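Local coordinates for protein membrane-anchored mycosin mycp1 (Mycobacterium thermoresistibile, PDB 4HVL) that is a subtilisin-like serine protease of the mycosin group and forms an essential component of the ESX-1 type VII secretion system, at residues 85-90 with 166-171. Numbering follows the deposited sequence.
Sequences GDFVDA and IVHAAN. With ZN (zinc ion), chain C.
Phe87 and His168 meet where the end of an outermost strand of the subtilisin-fold parallel sheet, 82-86, comes close to the C-terminal end of helix 154-171. The helix segment starts with Ile166 and Val167, whose branched aliphatic side chains suit a buried surface: they pack against helix 194-206, and Val167 also touches the N-terminal residues Val12, Pro13 and Asp15. His168 then supplies the close contacts from the helix side. Its CG lies anti to the backbone N (chi1 177°), which sends the imidazole out from the helix toward the strand. There the ring lies oblique to that of Phe87; the ring planes are inclined at 59° and the centroids lie 5.9 Å apart. The far end of the phenyl ring does the touching: Phe87 CZ comes 4.0 Å from His168 CB, which lies at the ring's edge, and 4.1 Å from His168 CD2. Beside Phe87, Asp86 shapes the following chain as an Asx turn: its OD1 accepts from Val88 N and Asp89 N, both on one face of the carboxylate, the Asp89 N to Asp86 OD1 bond measuring 2.9 Å. Gly85 adds its CA, 4.2 Å from His168 NE2; its phi of 108° is one that glycine readily adopts. Histidine suits this place because its two nitrogens serve different partners: NE2 makes a weak hydrogen bond to Gly84 O, while His168 ND1 binds a zinc ion at 2.1 Å, together with Asp15. Ala169 has a methyl small enough to lie against Leu131 of strand 127-132. One turn after Val167, Asn171 suits its place through its amide: ND2 donates to Asp15 OD2, a second-shell bond that probably helps hold Asp15 at the metal, where its OD1 binds the zinc.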
loop_
_atom_site.group_PDB
_atom_site.type_symbol
_atom_site.label_atom_id
_atom_site.label_comp_id
_atom_site.label_asym_id
_atom_site.label_seq_id
_atom_site.Cartn_x
_atom_site.Cartn_y
_atom_site.Cartn_z
ATOM N N GLY A 85 -1.021 16.162 3.345
ATOM C CA GLY A 85 -2.421 16.323 3.722
ATOM C C GLY A 85 -2.971 15.254 4.661
ATOM O O GLY A 85 -2.419 14.141 4.791
ATOM N N ASP A 86 -4.068 15.623 5.318
ATOM C CA ASP A 86 -4.735 14.798 6.318
ATOM C C ASP A 86 -6.192 14.625 5.933
ATOM O O ASP A 86 -6.903 15.610 5.699
ATOM C CB ASP A 86 -4.624 15.495 7.666
ATOM C CG ASP A 86 -4.699 14.548 8.840
ATOM O OD1 ASP A 86 -5.424 13.540 8.795
ATOM O OD2 ASP A 86 -4.055 14.847 9.861
ATOM N N PHE A 87 -6.625 13.371 5.880
ATOM C CA PHE A 87 -8.004 13.011 5.570
ATOM C C PHE A 87 -8.683 12.348 6.765
ATOM O O PHE A 87 -9.747 11.793 6.632
ATOM C CB PHE A 87 -8.009 12.124 4.326
ATOM C CG PHE A 87 -7.473 12.830 3.102
ATOM C CD1 PHE A 87 -6.132 13.102 2.978
ATOM C CD2 PHE A 87 -8.323 13.259 2.113
ATOM C CE1 PHE A 87 -5.646 13.793 1.888
ATOM C CE2 PHE A 87 -7.839 13.944 1.002
ATOM C CZ PHE A 87 -6.497 14.197 0.892
ATOM N N VAL A 88 -8.059 12.452 7.939
ATOM C CA VAL A 88 -8.611 11.977 9.226
ATOM C C VAL A 88 -8.900 13.162 10.128
ATOM O O VAL A 88 -10.054 13.403 10.545
ATOM C CB VAL A 88 -7.602 11.010 9.895
ATOM C CG1 VAL A 88 -8.041 10.605 11.302
ATOM C CG2 VAL A 88 -7.434 9.793 9.001
ATOM N N ASP A 89 -7.850 13.920 10.422
ATOM C CA ASP A 89 -7.997 15.151 11.178
ATOM C C ASP A 89 -8.115 16.327 10.205
ATOM O O ASP A 89 -7.217 16.613 9.406
ATOM C CB ASP A 89 -6.839 15.343 12.134
ATOM C CG ASP A 89 -7.127 16.386 13.198
ATOM O OD1 ASP A 89 -7.670 17.466 12.868
ATOM O OD2 ASP A 89 -6.798 16.130 14.382
ATOM N N ALA A 90 -9.232 17.025 10.307
ATOM C CA ALA A 90 -9.541 18.102 9.394
ATOM C C ALA A 90 -8.524 19.244 9.455
ATOM O O ALA A 90 -8.397 19.970 8.497
ATOM C CB ALA A 90 -10.938 18.616 9.651
ATOM N N ILE A 166 -6.398 10.460 -3.490
ATOM C CA ILE A 166 -5.681 10.039 -4.693
ATOM C C ILE A 166 -5.571 11.239 -5.643
ATOM O O ILE A 166 -4.487 11.499 -6.181
ATOM C CB ILE A 166 -6.360 8.817 -5.366
ATOM C CG1 ILE A 166 -6.240 7.581 -4.469
ATOM C CG2 ILE A 166 -5.718 8.497 -6.697
ATOM C CD1 ILE A 166 -7.237 6.477 -4.777
ATOM N N VAL A 167 -6.671 11.997 -5.807
ATOM C CA VAL A 167 -6.639 13.227 -6.618
ATOM C C VAL A 167 -5.565 14.177 -6.071
ATOM O O VAL A 167 -4.673 14.656 -6.814
ATOM C CB VAL A 167 -8.027 13.932 -6.689
ATOM C CG1 VAL A 167 -7.930 15.299 -7.345
ATOM C CG2 VAL A 167 -9.008 13.082 -7.490
ATOM N N HIS A 168 -5.652 14.453 -4.772
ATOM C CA HIS A 168 -4.708 15.333 -4.118
ATOM C C HIS A 168 -3.241 14.833 -4.250
ATOM O O HIS A 168 -2.346 15.617 -4.578
ATOM C CB HIS A 168 -5.123 15.514 -2.669
ATOM C CG HIS A 168 -4.192 16.352 -1.854
ATOM N ND1 HIS A 168 -4.121 17.719 -1.968
ATOM C CD2 HIS A 168 -3.324 16.013 -0.872
ATOM C CE1 HIS A 168 -3.236 18.192 -1.103
ATOM N NE2 HIS A 168 -2.739 17.173 -0.423
ATOM N N ALA A 169 -3.009 13.532 -4.034
ATOM C CA ALA A 169 -1.670 12.957 -4.189
ATOM C C ALA A 169 -1.102 13.235 -5.570
ATOM O O ALA A 169 0.069 13.601 -5.723
ATOM C CB ALA A 169 -1.685 11.463 -3.902
ATOM N N ALA A 170 -1.928 13.012 -6.584
ATOM C CA ALA A 170 -1.544 13.247 -7.984
ATOM C C ALA A 170 -1.199 14.714 -8.211
ATOM O O ALA A 170 -0.179 15.031 -8.837
ATOM C CB ALA A 170 -2.669 12.826 -8.902
ATOM N N ASN A 171 -2.041 15.603 -7.669
ATOM C CA ASN A 171 -1.812 17.052 -7.763
ATOM C C ASN A 171 -0.525 17.545 -7.095
ATOM O O ASN A 171 0.034 18.575 -7.493
ATOM C CB ASN A 171 -3.031 17.828 -7.241
ATOM C CG ASN A 171 -4.237 17.723 -8.185
ATOM O OD1 ASN A 171 -4.112 17.262 -9.315
ATOM N ND2 ASN A 171 -5.409 18.170 -7.723
HETATM ZN ZN ZN C . -5.067 19.151 -3.240
#